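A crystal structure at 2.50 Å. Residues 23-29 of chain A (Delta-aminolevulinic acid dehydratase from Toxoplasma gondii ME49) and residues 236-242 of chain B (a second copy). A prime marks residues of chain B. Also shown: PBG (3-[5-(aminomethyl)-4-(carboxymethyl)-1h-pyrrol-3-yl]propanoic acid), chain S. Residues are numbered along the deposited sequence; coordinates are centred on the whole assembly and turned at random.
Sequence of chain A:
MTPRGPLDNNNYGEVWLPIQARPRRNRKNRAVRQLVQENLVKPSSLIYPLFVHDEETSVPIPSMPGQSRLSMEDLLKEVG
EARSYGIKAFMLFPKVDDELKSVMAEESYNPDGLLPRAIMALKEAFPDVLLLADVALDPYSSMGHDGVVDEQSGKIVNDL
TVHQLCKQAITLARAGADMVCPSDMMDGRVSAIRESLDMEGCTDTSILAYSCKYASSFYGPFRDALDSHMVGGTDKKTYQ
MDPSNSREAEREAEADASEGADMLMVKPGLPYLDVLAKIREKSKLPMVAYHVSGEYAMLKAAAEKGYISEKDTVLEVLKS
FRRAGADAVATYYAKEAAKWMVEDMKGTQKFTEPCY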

ATOM      1  N   PRO A  23      21.853  14.959  -7.616  1.00 22.41           N
ATOM      2  CA  PRO A  23      21.021  14.615  -8.794  1.00 21.37           C
ATOM      3  C   PRO A  23      21.522  15.195 -10.112  1.00 20.86           C
ATOM      4  O   PRO A  23      21.261  14.621 -11.173  1.00 19.32           O
ATOM      5  N   ARG A  24      22.233  16.319 -10.033  1.00 20.86           N
ATOM      6  CA  ARG A  24      22.817  16.938 -11.230  1.00 20.56           C
ATOM      7  C   ARG A  24      23.795  16.038 -11.984  1.00 20.12           C
ATOM      8  O   ARG A  24      23.978  16.220 -13.181  1.00 19.28           O
ATOM      9  N   ARG A  25      24.432  15.091 -11.299  1.00 20.04           N
ATOM     10  CA  ARG A  25      25.337  14.174 -11.977  1.00 20.07           C
ATOM     11  C   ARG A  25      24.620  13.347 -13.055  1.00 19.08           C
ATOM     12  O   ARG A  25      25.181  13.064 -14.086  1.00 18.79           O
ATOM     13  N   ASN A  26      23.373  12.974 -12.832  1.00 18.50           N
ATOM     14  CA  ASN A  26      22.628  12.254 -13.857  1.00 18.11           C
ATOM     15  C   ASN A  26      22.058  13.189 -14.907  1.00 17.76           C
ATOM     16  O   ASN A  26      21.317  12.748 -15.772  1.00 17.11           O
ATOM     17  N   ARG A  27      22.420  14.469 -14.845  1.00 18.25           N
ATOM     18  CA  ARG A  27      22.078  15.436 -15.898  1.00 18.38           C
ATOM     19  C   ARG A  27      23.301  15.974 -16.681  1.00 18.69           C
ATOM     20  O   ARG A  27      23.136  16.708 -17.633  1.00 18.89           O
ATOM     21  N   LYS A  28      24.497  15.585 -16.257  1.00 19.89           N
ATOM     22  CA  LYS A  28      25.830  16.007 -16.769  1.00 20.83           C
ATOM     23  C   LYS A  28      25.949  16.367 -18.247  1.00 19.93           C
ATOM     24  O   LYS A  28      26.603  17.326 -18.604  1.00 19.99           O
ATOM     25  N   ASN A  29      25.359  15.538 -19.089  1.00 19.13           N
ATOM     26  CA  ASN A  29      25.446  15.689 -20.529  1.00 19.13           C
ATOM     27  C   ASN A  29      24.343  14.866 -21.185  1.00 18.36           C
ATOM     28  O   ASN A  29      23.627  14.146 -20.514  1.00 18.20           O
TER
ATOM     29  N   LYS B 236      19.972  25.035 -20.036  1.00 25.33           N
ATOM     30  CA  LYS B 236      19.971  24.751 -18.609  1.00 24.12           C
ATOM     31  C   LYS B 236      19.799  23.259 -18.306  1.00 22.60           C
ATOM     32  O   LYS B 236      19.512  22.871 -17.167  1.00 22.17           O
ATOM     33  N   LYS B 237      20.052  22.414 -19.302  1.00 21.40           N
ATOM     34  CA  LYS B 237      19.805  20.987 -19.138  1.00 20.48           C
ATOM     35  C   LYS B 237      20.746  20.294 -18.155  1.00 20.00           C
ATOM     36  O   LYS B 237      20.457  19.160 -17.725  1.00 19.58           O
ATOM     37  N   THR B 238      21.846  20.950 -17.786  1.00 19.21           N
ATOM     38  CA  THR B 238      22.701  20.400 -16.751  1.00 19.21           C
ATOM     39  C   THR B 238      22.217  20.670 -15.332  1.00 18.53           C
ATOM     40  O   THR B 238      22.790  20.130 -14.419  1.00 18.76           O
ATOM     41  N   TYR B 239      21.184  21.486 -15.119  1.00 17.96           N
ATOM     42  CA  TYR B 239      20.644  21.635 -13.748  1.00 17.65           C
ATOM     43  C   TYR B 239      19.143  21.497 -13.614  1.00 16.48           C
ATOM     44  O   TYR B 239      18.665  20.897 -12.642  1.00 15.68           O
ATOM     45  N   GLN B 240      18.413  22.066 -14.566  1.00 15.67           N
ATOM     46  CA  GLN B 240      16.961  21.842 -14.662  1.00 14.96           C
ATOM     47  C   GLN B 240      16.679  20.426 -15.188  1.00 13.75           C
ATOM     48  O   GLN B 240      17.468  19.864 -15.901  1.00 13.26           O
ATOM     49  N   MET B 241      15.551  19.863 -14.793  1.00 13.62           N
ATOM     50  CA  MET B 241      15.225  18.449 -15.043  1.00 13.79           C
ATOM     51  C   MET B 241      14.713  18.140 -16.448  1.00 13.17           C
ATOM     52  O   MET B 241      14.048  18.934 -17.076  1.00 13.07           O
ATOM     53  N   ASP B 242      15.057  16.965 -16.924  1.00 13.02           N
ATOM     54  CA  ASP B 242      14.570  16.464 -18.173  1.00 12.61           C
ATOM     55  C   ASP B 242      13.048  16.258 -18.082  1.00 11.88           C
ATOM     56  O   ASP B 242      12.569  15.552 -17.210  1.00 11.26           O
TER

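Two arginines of chain A carry most of this contact, and what they meet on chain B is largely backbone. Residues 23-26 form a short 3-10 segment, held by the bond from Asn26 N to Pro23 O and followed by one from Arg27 N to Arg24 O (2.9 Å). The turn brings Arg24 and Arg27 to the second copy, while Arg25 points away from it and is hydrogen-bonded elsewhere in the structure.

Arg27 has the largest share of the covered surface. Its CA-to-CB bond points toward chain B, and the side chain leaves with chi1 m and then runs extended, chi2 and chi3 both t. This nearly straight chain lies along a series of backbone carbonyls: Arg27 CB is 3.6 Å from Lys237′ O, Arg27 CD is 3.6 Å from Gln240′ O, and Arg27 NH1 comes within 3.0 Å of Tyr239′ O. A long side chain with a polar head suits such a path, because its methylenes fill space beside the peptide groups while the guanidinium is carried on to the neighbourhood of the Tyr239′ and Gln240′ carbonyls. Over one face of the guanidinium lies Met241′, whose CG is 3.5 Å from Arg27 NH2. Here the flexible thioether chain, m, t, p along its three torsions, offers a methylene to the flat, poorly hydrated face of the cation. Water 2 accepts a hydrogen bond from Arg27 NE (3.3 Å) and another from Asp242′ N (2.8 Å), so it joins two donors that could not satisfy each other.

Arg24 reaches its partner differently. Its CA-to-CB bond points sideways, but the end of the side chain comes nearer: after m and t, chi3 turns to p (62°), and Arg24 NE donates to Thr238′ O at 3.2 Å with a nearly straight angle of 165°. The carbonyl sits at the edge of the guanidinium, near its plane, where an N-H can point at it. Arg24 NE also lies 3.7 Å from Tyr239′ CB. The same Thr238′ O accepts a bond from water 1 (2.7 Å), which donates as well to Arg24 O (2.7 Å), tying the two backbones together beside the direct bond.

Thr238′, a small branched residue, lies close to the chain A backbone. With chi1 p, its methyl Thr238′ CG2 lies 3.6 Å from Lys28 O, and Thr238′ CA is 3.8 Å from Arg27 O. Lys28 therefore takes part through its main chain; its side chain points away, with chi1 and chi2 off the usual wells.

The remaining long side chains of chain B lead elsewhere. Tyr239′, in the p rotamer, starts sideways but carries its ring away, leaving its CB near Arg24. Lys236′ is nearly fully extended, m followed by three t torsions, and this reach lets Lys236′ NZ donate to PBG O2A at 2.9 Å, an ammonium meeting a carboxylate. The CA-to-CB bond of Gln240′ points away from chain A, and Gln240′ NE2 lies 3.0 Å from PBG O1A. The segment thus meets chain A with several carbonyls and a few side-chain atoms, while the side chains of Lys236′ and Gln240′ reach the ligand.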

ATOM      1  CB  PRO A  23      19.649  15.201  -8.442  1.00 20.90           C
ATOM      2  CG  PRO A  23      19.600  15.062  -6.950  1.00 21.84           C
ATOM      3  CD  PRO A  23      21.014  15.291  -6.449  1.00 22.45           C
ATOM      4  CB  ARG A  24      23.520  18.255 -10.883  1.00 21.20           C
ATOM      5  CG  ARG A  24      22.556  19.410 -10.607  1.00 20.80           C
ATOM      6  CD  ARG A  24      23.312  20.746 -10.440  1.00 21.87           C
ATOM      7  NE  ARG A  24      24.037  21.109 -11.662  1.00 21.98           N
ATOM      8  CZ  ARG A  24      25.038  21.987 -11.746  1.00 22.76           C
ATOM      9  NH1 ARG A  24      25.618  22.207 -12.922  1.00 22.99           N
ATOM     10  NH2 ARG A  24      25.467  22.661 -10.691  1.00 23.33           N
ATOM     11  CB  ARG A  25      26.025  13.250 -10.980  1.00 20.92           C
ATOM     12  CG  ARG A  25      27.234  13.854 -10.240  1.00 21.52           C
ATOM     13  CD  ARG A  25      28.016  12.760  -9.492  1.00 21.65           C
ATOM     14  NE  ARG A  25      27.289  12.282  -8.312  1.00 21.47           N
ATOM     15  CZ  ARG A  25      27.634  12.512  -7.042  1.00 23.56           C
ATOM     16  NH1 ARG A  25      26.859  12.026  -6.085  1.00 24.24           N
ATOM     17  NH2 ARG A  25      28.712  13.232  -6.707  1.00 22.92           N
ATOM     18  CB  ASN A  26      21.520  11.397 -13.248  1.00 17.68           C
ATOM     19  CG  ASN A  26      22.060  10.221 -12.447  1.00 18.62           C
ATOM     20  OD1 ASN A  26      23.196   9.791 -12.626  1.00 17.38           O
ATOM     21  ND2 ASN A  26      21.228   9.689 -11.564  1.00 18.82           N
ATOM     22  CB  ARG A  27      21.293  16.621 -15.298  1.00 18.58           C
ATOM     23  CG  ARG A  27      20.136  16.240 -14.413  1.00 17.96           C
ATOM     24  CD  ARG A  27      19.248  17.445 -13.957  1.00 18.25           C
ATOM     25  NE  ARG A  27      18.353  16.909 -12.939  1.00 18.32           N
ATOM     26  CZ  ARG A  27      18.297  17.255 -11.654  1.00 19.01           C
ATOM     27  NH1 ARG A  27      18.970  18.278 -11.175  1.00 19.56           N
ATOM     28  NH2 ARG A  27      17.490  16.581 -10.848  1.00 20.20           N
ATOM     29  CB  LYS A  28      26.850  14.879 -16.479  1.00 21.50           C
ATOM     30  CG  LYS A  28      27.795  15.157 -15.356  1.00 24.17           C
ATOM     31  CD  LYS A  28      28.258  13.912 -14.547  1.00 25.09           C
ATOM     32  CE  LYS A  28      28.820  12.760 -15.350  1.00 24.42           C
ATOM     33  NZ  LYS A  28      29.994  12.215 -14.601  1.00 23.54           N
ATOM     34  CB  ASN A  29      26.834  15.284 -21.056  1.00 19.28           C
ATOM     35  CG  ASN A  29      27.217  13.869 -20.667  1.00 19.53           C
ATOM     36  OD1 ASN A  29      26.461  12.918 -20.890  1.00 19.08           O
ATOM     37  ND2 ASN A  29      28.370  13.725 -20.052  1.00 17.89           N
TER
ATOM     38  CB  LYS B 236      18.916  25.615 -17.921  1.00 23.78           C
ATOM     39  CG  LYS B 236      19.144  27.141 -18.171  1.00 24.56           C
ATOM     40  CD  LYS B 236      18.267  28.005 -17.250  1.00 24.28           C
ATOM     41  CE  LYS B 236      18.494  29.502 -17.438  1.00 25.28           C
ATOM     42  NZ  LYS B 236      17.665  30.352 -16.471  1.00 25.02           N
ATOM     43  CB  LYS B 237      19.801  20.266 -20.484  1.00 20.73           C
ATOM     44  CG  LYS B 237      18.635  20.682 -21.354  1.00 20.85           C
ATOM     45  CD  LYS B 237      18.714  20.084 -22.736  1.00 22.82           C
ATOM     46  CE  LYS B 237      17.612  20.689 -23.631  1.00 24.47           C
ATOM     47  NZ  LYS B 237      17.387  19.958 -24.926  1.00 23.88           N
ATOM     48  CB  THR B 238      24.182  20.856 -16.864  1.00 20.49           C
ATOM     49  OG1 THR B 238      24.276  22.277 -16.679  1.00 21.12           O
ATOM     50  CG2 THR B 238      24.814  20.411 -18.212  1.00 19.26           C
ATOM     51  CB  TYR B 239      21.102  22.922 -13.053  1.00 18.26           C
ATOM     52  CG  TYR B 239      21.055  24.220 -13.827  1.00 19.07           C
ATOM     53  CD1 TYR B 239      22.034  24.530 -14.757  1.00 20.78           C
ATOM     54  CD2 TYR B 239      20.104  25.175 -13.554  1.00 18.75           C
ATOM     55  CE1 TYR B 239      22.039  25.725 -15.413  1.00 21.54           C
ATOM     56  CE2 TYR B 239      20.094  26.386 -14.216  1.00 19.30           C
ATOM     57  CZ  TYR B 239      21.070  26.669 -15.141  1.00 21.74           C
ATOM     58  OH  TYR B 239      21.087  27.896 -15.818  1.00 23.01           O
ATOM     59  CB  GLN B 240      16.306  22.905 -15.540  1.00 14.60           C
ATOM     60  CG  GLN B 240      16.551  24.348 -15.044  1.00 15.35           C
ATOM     61  CD  GLN B 240      15.902  25.405 -15.941  1.00 15.65           C
ATOM     62  OE1 GLN B 240      15.494  25.131 -17.075  1.00 16.05           O
ATOM     63  NE2 GLN B 240      15.775  26.607 -15.423  1.00 17.66           N
ATOM     64  CB  MET B 241      14.180  17.977 -14.044  1.00 13.77           C
ATOM     65  CG  MET B 241      14.771  17.629 -12.701  1.00 16.03           C
ATOM     66  SD  MET B 241      13.474  17.524 -11.489  1.00 21.73           S
ATOM     67  CE  MET B 241      12.621  16.084 -12.094  1.00 18.12           C
ATOM     68  CB  ASP B 242      15.270  15.139 -18.424  1.00 12.77           C
ATOM     69  CG  ASP B 242      14.959  14.569 -19.765  1.00 13.67           C
ATOM     70  OD1 ASP B 242      13.971  15.025 -20.382  1.00 11.53           O
ATOM     71  OD2 ASP B 242      15.710  13.658 -20.185  1.00 15.61           O
TER
HETATM   72  CHA PBG S 360      14.791  32.069 -12.391  1.00 36.18           C
HETATM   73  C1A PBG S 360      13.386  31.877 -12.867  1.00 34.86           C
HETATM   74  C2A PBG S 360      12.928  31.544 -14.145  1.00 33.89           C
HETATM   75  C3A PBG S 360      11.527  31.476 -14.034  1.00 32.22           C
HETATM   76  C4A PBG S 360      11.212  31.732 -12.708  1.00 33.14           C
HETATM   77  NA  PBG S 360      12.339  31.988 -12.048  1.00 35.28           N
HETATM   78  C5A PBG S 360      13.723  31.383 -15.410  1.00 34.77           C
HETATM   79  C6A PBG S 360      14.386  30.071 -15.739  1.00 34.50           C
HETATM   80  O1A PBG S 360      14.631  29.259 -14.804  1.00 34.25           O
HETATM   81  O2A PBG S 360      14.880  29.864 -16.892  1.00 30.98           O
HETATM   82  C7A PBG S 360      10.509  31.264 -15.105  1.00 28.28           C
HETATM   83  C8A PBG S 360       9.168  31.821 -14.774  1.00 25.64           C
HETATM   84  C9A PBG S 360       8.198  32.087 -15.860  1.00 23.74           C
HETATM   85  O3A PBG S 360       7.100  32.599 -15.534  1.00 20.50           O
HETATM   86  O4A PBG S 360       8.382  31.618 -17.017  1.00 23.04           O
HETATM   87  N1  PBG S 360      15.569  30.908 -12.030  1.00 36.50           N
HETATM   88  O   HOH W   1      24.898  18.483 -14.351  1.00  7.47           O
HETATM   89  O   HOH W   2      16.711  15.422 -15.339  1.00  2.00           O